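Local coordinates for Sel1 repeat family protein (Pseudomonas aeruginosa, PDB 6LCH), which probably serves as an immunity protein of the type VI secretion system, protecting its producer against the effector PldB, at residues F8-H16 against D125-P133; D21-A32 against L49-K60. All coordinates share one frame; numbering follows the deposited sequence.

Interaction 1: F8-H16 against D125-P133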
loop_
_atom_site.group_PDB
_atom_site.type_symbol
_atom_site.label_atom_id
_atom_site.label_comp_id
_atom_site.label_asym_id
_atom_site.label_seq_id
_atom_site.Cartn_x
_atom_site.Cartn_y
_atom_site.Cartn_z
ATOM N N PHE A 8 -16.067 -4.111 -11.160
ATOM C CA PHE A 8 -15.504 -2.926 -11.777
ATOM C C PHE A 8 -14.459 -3.286 -12.828
ATOM O O PHE A 8 -13.744 -4.283 -12.711
ATOM C CB PHE A 8 -14.884 -2.047 -10.699
ATOM C CG PHE A 8 -15.865 -1.577 -9.655
ATOM C CD1 PHE A 8 -15.638 -1.842 -8.315
ATOM C CD2 PHE A 8 -17.020 -0.882 -10.013
ATOM C CE1 PHE A 8 -16.525 -1.412 -7.350
ATOM C CE2 PHE A 8 -17.910 -0.442 -9.050
ATOM C CZ PHE A 8 -17.665 -0.715 -7.715
ATOM N N VAL A 9 -14.385 -2.463 -13.876
ATOM C CA VAL A 9 -13.298 -2.577 -14.842
ATOM C C VAL A 9 -12.026 -2.039 -14.203
ATOM O O VAL A 9 -12.065 -1.079 -13.422
ATOM C CB VAL A 9 -13.650 -1.825 -16.139
ATOM C CG1 VAL A 9 -12.404 -1.556 -16.983
ATOM C CG2 VAL A 9 -14.686 -2.608 -16.943
ATOM N N CYS A 10 -10.896 -2.677 -14.495
ATOM C CA CYS A 10 -9.624 -2.261 -13.915
ATOM C C CYS A 10 -9.120 -1.010 -14.624
ATOM O O CYS A 10 -8.839 -1.040 -15.826
ATOM C CB CYS A 10 -8.594 -3.383 -14.014
ATOM S SG CYS A 10 -7.002 -2.955 -13.271
ATOM N N VAL A 11 -8.995 0.086 -13.877
ATOM C CA VAL A 11 -8.561 1.359 -14.435
ATOM C C VAL A 11 -7.376 1.880 -13.634
ATOM O O VAL A 11 -7.251 1.633 -12.431
ATOM C CB VAL A 11 -9.706 2.399 -14.461
ATOM C CG1 VAL A 11 -10.862 1.893 -15.315
ATOM C CG2 VAL A 11 -10.182 2.718 -13.055
ATOM N N ASN A 12 -6.496 2.600 -14.317
ATOM C CA ASN A 12 -5.332 3.173 -13.656
ATOM C C ASN A 12 -5.753 4.368 -12.811
ATOM O O ASN A 12 -6.408 5.291 -13.307
ATOM C CB ASN A 12 -4.287 3.583 -14.688
ATOM C CG ASN A 12 -2.877 3.467 -14.159
ATOM O OD1 ASN A 12 -2.501 4.159 -13.216
ATOM N ND2 ASN A 12 -2.090 2.578 -14.755
ATOM N N GLU A 13 -5.380 4.350 -11.530
ATOM C CA GLU A 13 -5.662 5.489 -10.665
ATOM C C GLU A 13 -4.993 6.759 -11.176
ATOM O O GLU A 13 -5.451 7.863 -10.870
ATOM C CB GLU A 13 -5.209 5.192 -9.237
ATOM C CG GLU A 13 -5.820 6.110 -8.194
ATOM C CD GLU A 13 -5.113 6.029 -6.861
ATOM O OE1 GLU A 13 -3.870 6.113 -6.841
ATOM O OE2 GLU A 13 -5.799 5.882 -5.830
ATOM N N LYS A 14 -3.914 6.621 -11.952
ATOM C CA LYS A 14 -3.223 7.741 -12.596
ATOM C C LYS A 14 -4.001 8.322 -13.787
ATOM O O LYS A 14 -3.454 9.157 -14.518
ATOM C CB LYS A 14 -1.828 7.309 -13.047
ATOM C CG LYS A 14 -0.880 6.999 -11.902
ATOM C CD LYS A 14 0.182 5.996 -12.324
ATOM C CE LYS A 14 0.135 4.736 -11.472
ATOM N NZ LYS A 14 0.827 3.595 -12.136
ATOM N N ASP A 15 -5.262 7.922 -13.967
ATOM C CA ASP A 15 -6.122 8.461 -15.013
ATOM C C ASP A 15 -7.138 9.475 -14.504
ATOM O O ASP A 15 -7.600 10.308 -15.291
ATOM C CB ASP A 15 -6.881 7.328 -15.720
ATOM C CG ASP A 15 -5.991 6.497 -16.618
ATOM O OD1 ASP A 15 -4.758 6.680 -16.576
ATOM O OD2 ASP A 15 -6.531 5.659 -17.372
ATOM N N HIS A 16 -7.503 9.420 -13.221
ATOM C CA HIS A 16 -8.512 10.318 -12.668
ATOM C C HIS A 16 -7.938 11.159 -11.531
ATOM O O HIS A 16 -8.536 11.247 -10.452
ATOM C CB HIS A 16 -9.720 9.526 -12.167
ATOM C CG HIS A 16 -9.917 8.213 -12.859
ATOM N ND1 HIS A 16 -10.017 8.100 -14.229
ATOM C CD2 HIS A 16 -10.035 6.957 -12.367
ATOM C CE1 HIS A 16 -10.191 6.830 -14.552
ATOM N NE2 HIS A 16 -10.206 6.116 -13.440
ATOM N N ASP A 125 -16.105 1.044 -2.787
ATOM C CA ASP A 125 -16.460 0.735 -4.167
ATOM C C ASP A 125 -16.197 1.922 -5.086
ATOM O O ASP A 125 -15.680 1.749 -6.195
ATOM C CB ASP A 125 -17.921 0.298 -4.249
ATOM C CG ASP A 125 -18.138 -1.108 -3.714
ATOM O OD1 ASP A 125 -19.269 -1.420 -3.283
ATOM O OD2 ASP A 125 -17.171 -1.900 -3.716
ATOM N N LYS A 126 -16.538 3.134 -4.640
ATOM C CA LYS A 126 -16.266 4.322 -5.444
ATOM C C LYS A 126 -14.769 4.500 -5.673
ATOM O O LYS A 126 -14.326 4.743 -6.802
ATOM C CB LYS A 126 -16.862 5.557 -4.773
ATOM C CG LYS A 126 -16.714 6.832 -5.597
ATOM C CD LYS A 126 -17.299 6.673 -6.989
ATOM C CE LYS A 126 -17.343 8.013 -7.727
ATOM N NZ LYS A 126 -17.472 7.851 -9.199
ATOM N N ALA A 127 -13.970 4.373 -4.608
ATOM C CA ALA A 127 -12.519 4.464 -4.754
ATOM C C ALA A 127 -11.983 3.348 -5.640
ATOM O O ALA A 127 -11.183 3.598 -6.548
ATOM C CB ALA A 127 -11.849 4.433 -3.380
ATOM N N ALA A 128 -12.413 2.107 -5.395
ATOM C CA ALA A 128 -12.051 1.017 -6.292
ATOM C C ALA A 128 -12.567 1.273 -7.701
ATOM O O ALA A 128 -11.923 0.880 -8.684
ATOM C CB ALA A 128 -12.594 -0.310 -5.762
ATOM N N SER A 129 -13.730 1.934 -7.825
ATOM C CA SER A 129 -14.252 2.251 -9.150
ATOM C C SER A 129 -13.343 3.195 -9.921
ATOM O O SER A 129 -13.404 3.230 -11.156
ATOM C CB SER A 129 -15.652 2.866 -9.068
ATOM O OG SER A 129 -15.618 4.210 -8.627
ATOM N N LEU A 130 -12.518 3.969 -9.224
ATOM C CA LEU A 130 -11.546 4.842 -9.856
ATOM C C LEU A 130 -10.157 4.223 -9.876
ATOM O O LEU A 130 -9.185 4.914 -10.191
ATOM C CB LEU A 130 -11.532 6.193 -9.141
ATOM C CG LEU A 130 -12.898 6.887 -9.200
ATOM C CD1 LEU A 130 -12.980 8.085 -8.260
ATOM C CD2 LEU A 130 -13.205 7.298 -10.630
ATOM N N GLY A 131 -10.043 2.941 -9.534
ATOM C CA GLY A 131 -8.771 2.256 -9.591
ATOM C C GLY A 131 -7.858 2.491 -8.411
ATOM O O GLY A 131 -6.650 2.284 -8.532
ATOM N N ASN A 132 -8.396 2.908 -7.275
ATOM C CA ASN A 132 -7.574 3.171 -6.098
ATOM C C ASN A 132 -6.946 1.881 -5.587
ATOM O O ASN A 132 -7.676 0.949 -5.230
ATOM C CB ASN A 132 -8.422 3.819 -5.011
ATOM C CG ASN A 132 -7.641 4.068 -3.744
ATOM O OD1 ASN A 132 -7.850 3.394 -2.737
ATOM N ND2 ASN A 132 -6.733 5.036 -3.788
ATOM N N PRO A 133 -5.620 1.775 -5.547
ATOM C CA PRO A 133 -4.980 0.506 -5.151
ATOM C C PRO A 133 -5.289 0.109 -3.714
ATOM O O PRO A 133 -5.529 -1.080 -3.455
ATOM C CB PRO A 133 -3.482 0.789 -5.357
ATOM C CG PRO A 133 -3.452 1.845 -6.422
ATOM C CD PRO A 133 -4.655 2.712 -6.151
HETATM O O HOH W 1 -10.644 -0.605 -11.118
#
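Phe8, Val11, Glu13 and His16 place the N-terminal loop across the end of helix 123-129, which closes in a Schellman motif: the N-H of Gly131, at positive phi, bonds to Ala128 O, and Asn132 N returns to Ala127 O. Phe8 packs along the last helical turn. Ser129 CB sits over one face of its ring, 4.2 Å from the ring centroid and 18° off the normal, which identifies a CH-pi contact, while Phe8 CZ comes within 3.6 Å of Asp125 CB. Further along, the CG2 branch of Val11 rests on the backbone at Leu130 and Gly131. There the loop and the helix end run so close that Gly131 CA lies 3.3 Å from Val11 O, a CA-H...O contact with an angle of 142° at the hydrogen. His16 CD2 approaches Leu130 CD2 to 3.6 Å. His16 CD2, at the edge of the imidazole and near its plane, also lies 3.1 Å from Leu130 O, a carbonyl oxygen buried here without a hydrogen-bond partner in the model.

The extended Glu13 chain, with CG anti to the backbone N (chi1 -162°), carries OE2 alongside Asn132, where it accepts from ND2; the modelled separation is very short and its exact value doubtful.

A water joins the two backbones, donating to Val9 O at 2.7 Å and to Ala128 O at 3.1 Å, and accepting from Val11 N.

Asn132 is held independently, its OD1 capping Ala135 N of helix 133-146 and its ND2 also reaching Gln98 OE1. The Cys10-Cys159 disulfide fastens the loop to helix 150-162, and Gln163 ties both sides together, bonding to Glu13 N through OE1 and to Gly131 O through NE2.

Interaction 2: D21-A32 against L49-K60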
loop_
_atom_site.group_PDB
_atom_site.type_symbol
_atom_site.label_atom_id
_atom_site.label_comp_id
_atom_site.label_asym_id
_atom_site.label_seq_id
_atom_site.Cartn_x
_atom_site.Cartn_y
_atom_site.Cartn_z
ATOM N N ASP A 21 0.250 20.569 -8.818
ATOM C CA ASP A 21 0.786 21.926 -8.820
ATOM C C ASP A 21 2.268 21.909 -8.460
ATOM O O ASP A 21 2.647 21.297 -7.456
ATOM C CB ASP A 21 0.026 22.814 -7.841
ATOM C CG ASP A 21 0.629 24.201 -7.735
ATOM O OD1 ASP A 21 0.426 25.003 -8.672
ATOM O OD2 ASP A 21 1.319 24.483 -6.730
ATOM N N PRO A 22 3.132 22.550 -9.253
ATOM C CA PRO A 22 4.572 22.556 -8.911
ATOM C C PRO A 22 4.914 23.267 -7.607
ATOM O O PRO A 22 5.665 22.710 -6.792
ATOM C CB PRO A 22 5.202 23.242 -10.131
ATOM C CG PRO A 22 4.270 22.901 -11.256
ATOM C CD PRO A 22 2.893 22.937 -10.654
ATOM N N GLN A 23 4.410 24.489 -7.386
ATOM C CA GLN A 23 4.679 25.188 -6.127
ATOM C C GLN A 23 4.235 24.370 -4.920
ATOM O O GLN A 23 4.944 24.309 -3.906
ATOM C CB GLN A 23 3.981 26.551 -6.101
ATOM C CG GLN A 23 4.065 27.222 -4.721
ATOM C CD GLN A 23 3.286 28.535 -4.601
ATOM O OE1 GLN A 23 2.128 28.638 -4.993
ATOM N NE2 GLN A 23 3.960 29.570 -4.094
ATOM N N ALA A 24 3.054 23.755 -5.003
ATOM C CA ALA A 24 2.529 23.013 -3.862
ATOM C C ALA A 24 3.296 21.716 -3.645
ATOM O O ALA A 24 3.561 21.333 -2.500
ATOM C CB ALA A 24 1.038 22.737 -4.059
ATOM N N ASP A 25 3.670 21.033 -4.729
ATOM C CA ASP A 25 4.388 19.770 -4.595
ATOM C C ASP A 25 5.755 19.967 -3.955
ATOM O O ASP A 25 6.267 19.059 -3.291
ATOM C CB ASP A 25 4.531 19.099 -5.961
ATOM C CG ASP A 25 5.021 17.667 -5.858
ATOM O OD1 ASP A 25 4.256 16.807 -5.373
ATOM O OD2 ASP A 25 6.165 17.399 -6.272
ATOM N N ALA A 26 6.361 21.140 -4.146
ATOM C CA ALA A 26 7.624 21.439 -3.480
ATOM C C ALA A 26 7.430 21.577 -1.976
ATOM O O ALA A 26 8.243 21.074 -1.193
ATOM C CB ALA A 26 8.237 22.710 -4.071
ATOM N N TRP A 27 6.361 22.257 -1.554
ATOM C CA TRP A 27 6.037 22.305 -0.132
ATOM C C TRP A 27 5.811 20.907 0.419
ATOM O O TRP A 27 6.281 20.573 1.514
ATOM C CB TRP A 27 4.781 23.140 0.104
ATOM C CG TRP A 27 4.924 24.581 -0.163
ATOM C CD1 TRP A 27 6.051 25.337 -0.036
ATOM C CD2 TRP A 27 3.890 25.463 -0.594
ATOM N NE1 TRP A 27 5.782 26.642 -0.374
ATOM C CE2 TRP A 27 4.459 26.743 -0.722
ATOM C CE3 TRP A 27 2.535 25.293 -0.895
ATOM C CZ2 TRP A 27 3.723 27.846 -1.127
ATOM C CZ3 TRP A 27 1.806 26.386 -1.297
ATOM C CH2 TRP A 27 2.400 27.648 -1.412
ATOM N N TYR A 28 5.080 20.085 -0.331
ATOM C CA TYR A 28 4.716 18.753 0.131
ATOM C C TYR A 28 5.946 17.873 0.301
ATOM O O TYR A 28 6.091 17.180 1.316
ATOM C CB TYR A 28 3.737 18.126 -0.858
ATOM C CG TYR A 28 3.676 16.622 -0.791
ATOM C CD1 TYR A 28 4.341 15.839 -1.727
ATOM C CD2 TYR A 28 2.950 15.985 0.201
ATOM C CE1 TYR A 28 4.282 14.467 -1.673
ATOM C CE2 TYR A 28 2.893 14.610 0.269
ATOM C CZ TYR A 28 3.560 13.858 -0.671
ATOM O OH TYR A 28 3.498 12.488 -0.610
ATOM N N ARG A 29 6.841 17.883 -0.689
ATOM C CA ARG A 29 8.026 17.034 -0.632
ATOM C C ARG A 29 9.005 17.486 0.449
ATOM O O ARG A 29 9.715 16.651 1.023
ATOM C CB ARG A 29 8.709 16.998 -1.998
ATOM C CG ARG A 29 8.043 16.065 -2.991
ATOM C CD ARG A 29 8.799 16.011 -4.312
ATOM N NE ARG A 29 8.505 17.161 -5.165
ATOM C CZ ARG A 29 9.366 18.138 -5.426
ATOM N NH1 ARG A 29 10.587 18.112 -4.903
ATOM N NH2 ARG A 29 9.011 19.144 -6.212
ATOM N N GLU A 30 9.069 18.788 0.744
ATOM C CA GLU A 30 9.883 19.232 1.872
ATOM C C GLU A 30 9.280 18.771 3.192
ATOM O O GLU A 30 10.001 18.311 4.088
ATOM C CB GLU A 30 10.041 20.756 1.872
ATOM C CG GLU A 30 10.652 21.292 3.171
ATOM C CD GLU A 30 10.969 22.779 3.136
ATOM O OE1 GLU A 30 10.905 23.388 2.048
ATOM O OE2 GLU A 30 11.291 23.338 4.206
ATOM N N ALA A 31 7.957 18.891 3.331
ATOM C CA ALA A 31 7.302 18.430 4.549
ATOM C C ALA A 31 7.465 16.927 4.719
ATOM O O ALA A 31 7.746 16.447 5.824
ATOM C CB ALA A 31 5.823 18.812 4.530
ATOM N N ALA A 32 7.297 16.169 3.630
ATOM C CA ALA A 32 7.458 14.721 3.701
ATOM C C ALA A 32 8.870 14.341 4.124
ATOM O O ALA A 32 9.058 13.396 4.899
ATOM C CB ALA A 32 7.112 14.088 2.352
ATOM N N LEU A 49 3.802 23.572 5.848
ATOM C CA LEU A 49 4.031 23.194 4.458
ATOM C C LEU A 49 2.895 22.331 3.925
ATOM O O LEU A 49 2.328 22.618 2.863
ATOM C CB LEU A 49 5.362 22.455 4.333
ATOM C CG LEU A 49 6.604 23.284 4.643
ATOM C CD1 LEU A 49 7.738 22.377 5.075
ATOM C CD2 LEU A 49 6.999 24.106 3.428
ATOM N N TYR A 50 2.556 21.261 4.653
ATOM C CA TYR A 50 1.468 20.380 4.243
ATOM C C TYR A 50 0.185 21.162 3.993
ATOM O O TYR A 50 -0.473 20.985 2.961
ATOM C CB TYR A 50 1.232 19.311 5.312
ATOM C CG TYR A 50 2.040 18.045 5.138
ATOM C CD1 TYR A 50 2.587 17.703 3.907
ATOM C CD2 TYR A 50 2.242 17.182 6.209
ATOM C CE1 TYR A 50 3.321 16.542 3.750
ATOM C CE2 TYR A 50 2.972 16.022 6.064
ATOM C CZ TYR A 50 3.507 15.702 4.835
ATOM O OH TYR A 50 4.240 14.545 4.694
ATOM N N SER A 51 -0.195 22.024 4.941
ATOM C CA SER A 51 -1.440 22.771 4.799
ATOM C C SER A 51 -1.371 23.734 3.623
ATOM O O SER A 51 -2.322 23.836 2.838
ATOM C CB SER A 51 -1.755 23.521 6.093
ATOM O OG SER A 51 -1.670 22.654 7.211
ATOM N N LYS A 52 -0.250 24.449 3.489
ATOM C CA LYS A 52 -0.053 25.331 2.343
ATOM C C LYS A 52 -0.241 24.578 1.033
ATOM O O LYS A 52 -0.900 25.069 0.108
ATOM C CB LYS A 52 1.342 25.958 2.399
ATOM C CG LYS A 52 1.462 27.181 3.297
ATOM C CD LYS A 52 2.895 27.718 3.311
ATOM C CE LYS A 52 3.787 26.934 4.271
ATOM N NZ LYS A 52 5.233 27.302 4.171
ATOM N N ALA A 53 0.325 23.373 0.939
ATOM C CA ALA A 53 0.133 22.571 -0.260
ATOM C C ALA A 53 -1.321 22.134 -0.396
ATOM O O ALA A 53 -1.868 22.115 -1.505
ATOM C CB ALA A 53 1.066 21.363 -0.233
ATOM N N ALA A 54 -1.965 21.796 0.725
ATOM C CA ALA A 54 -3.348 21.324 0.682
ATOM C C ALA A 54 -4.295 22.414 0.200
ATOM O O ALA A 54 -5.258 22.134 -0.522
ATOM C CB ALA A 54 -3.774 20.825 2.061
ATOM N N GLU A 55 -4.049 23.663 0.603
ATOM C CA GLU A 55 -4.893 24.770 0.168
ATOM C C GLU A 55 -4.740 25.063 -1.315
ATOM O O GLU A 55 -5.636 25.673 -1.907
ATOM C CB GLU A 55 -4.582 26.040 0.966
ATOM C CG GLU A 55 -4.623 25.899 2.477
ATOM C CD GLU A 55 -5.714 24.969 2.965
ATOM O OE1 GLU A 55 -5.394 24.046 3.743
ATOM O OE2 GLU A 55 -6.890 25.163 2.584
ATOM N N ARG A 56 -3.624 24.669 -1.924
ATOM C CA ARG A 56 -3.460 24.822 -3.363
ATOM C C ARG A 56 -3.979 23.620 -4.139
ATOM O O ARG A 56 -3.877 23.607 -5.368
ATOM C CB ARG A 56 -1.987 25.070 -3.710
ATOM C CG ARG A 56 -1.522 26.478 -3.424
ATOM C CD ARG A 56 -0.153 26.755 -4.020
ATOM N NE ARG A 56 -0.160 26.950 -5.470
ATOM C CZ ARG A 56 -0.514 28.082 -6.074
ATOM N NH1 ARG A 56 -0.903 29.128 -5.359
ATOM N NH2 ARG A 56 -0.476 28.169 -7.394
ATOM N N GLY A 57 -4.525 22.620 -3.454
ATOM C CA GLY A 57 -5.123 21.468 -4.098
ATOM C C GLY A 57 -4.270 20.220 -4.158
ATOM O O GLY A 57 -4.664 19.256 -4.826
ATOM N N HIS A 58 -3.119 20.202 -3.493
ATOM C CA HIS A 58 -2.235 19.044 -3.547
ATOM C C HIS A 58 -2.861 17.880 -2.788
ATOM O O HIS A 58 -3.106 17.983 -1.582
ATOM C CB HIS A 58 -0.872 19.398 -2.959
ATOM C CG HIS A 58 0.223 18.473 -3.383
ATOM N ND1 HIS A 58 0.433 17.247 -2.787
ATOM C CD2 HIS A 58 1.164 18.590 -4.350
ATOM C CE1 HIS A 58 1.463 16.652 -3.365
ATOM N NE2 HIS A 58 1.923 17.445 -4.315
ATOM N N TRP A 59 -3.110 16.765 -3.482
ATOM C CA TRP A 59 -3.917 15.719 -2.861
ATOM C C TRP A 59 -3.099 14.781 -1.979
ATOM O O TRP A 59 -3.627 14.262 -0.988
ATOM C CB TRP A 59 -4.710 14.949 -3.927
ATOM C CG TRP A 59 -3.919 14.059 -4.828
ATOM C CD1 TRP A 59 -3.398 14.379 -6.047
ATOM C CD2 TRP A 59 -3.582 12.686 -4.595
ATOM N NE1 TRP A 59 -2.746 13.295 -6.582
ATOM C CE2 TRP A 59 -2.844 12.242 -5.709
ATOM C CE3 TRP A 59 -3.827 11.792 -3.546
ATOM C CZ2 TRP A 59 -2.354 10.939 -5.808
ATOM C CZ3 TRP A 59 -3.334 10.502 -3.644
ATOM C CH2 TRP A 59 -2.607 10.087 -4.767
ATOM N N LYS A 60 -1.821 14.563 -2.285
ATOM C CA LYS A 60 -1.000 13.770 -1.376
ATOM C C LYS A 60 -0.722 14.533 -0.089
ATOM O O LYS A 60 -0.662 13.940 0.994
ATOM C CB LYS A 60 0.298 13.355 -2.060
ATOM C CG LYS A 60 0.108 12.238 -3.064
ATOM C CD LYS A 60 1.137 12.303 -4.170
ATOM C CE LYS A 60 1.089 11.050 -5.026
ATOM N NZ LYS A 60 1.684 9.881 -4.321
#
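Asp21 OD2 is gripped twice: Ala24 N donates to it at 2.6 Å, an N-cap bond for helix 22-34, and Arg56 NE reaches it at 3.1 Å from above the carboxylate plane as part of a salt bridge. One turn on, Asp25 OD1 offers its anti lone pair to His58 NE2 at 2.6 Å and lies close to the imidazole plane; Arg29 holds the other oxygen, OD2. His58, its CG anti to the backbone N (chi1 -160°), lies over Tyr28 in an offset stack, centroids 4.6 Å apart and planes at 28°. Its ND1 caps Ala61 N, so both ring nitrogens are engaged.

Between the helices, Ala24 CB meets Ala53 CB at 4.1 Å. Lys52 lies over one face of the Trp27 indole, its CB 3.9 Å from the centroid of the six-membered ring and its NZ in a cation-pi contact with the five-membered ring. Ala31 CB lies over one face of Tyr50, 3.6 Å from the ring centroid; the Tyr50 hydroxyl bonds to Asn64. Small alanines fit the close approach of the axes of 22-32 and 49-55, 7.9 Å at 154°, the antiparallel helix pairing characteristic of Sel1 and other TPR-like solenoids.

Interactions 1 and 2 do not touch: their centres lie 23 Å apart and their nearest atoms about 5 Å. Just four residues, 17-20, link 8-16 to 21-32 along the chain, and of these Leu17 packs on Trp59 and Leu20 on Asp25 and His58, all in interaction 2. Interaction 1 joins segments 109 residues apart, whereas those of interaction 2 are 17 apart at their closest ends. Geometry recurs in both: a Schellman glycine, Gly131 or Gly57, is followed by a cap residue, Asn132 or His58, whose side chain accepts from the backbone N three residues on. Each cap residue also donates to a side-chain carboxylate of the earlier segment, Glu13 (modelled doubtfully short) or Asp25.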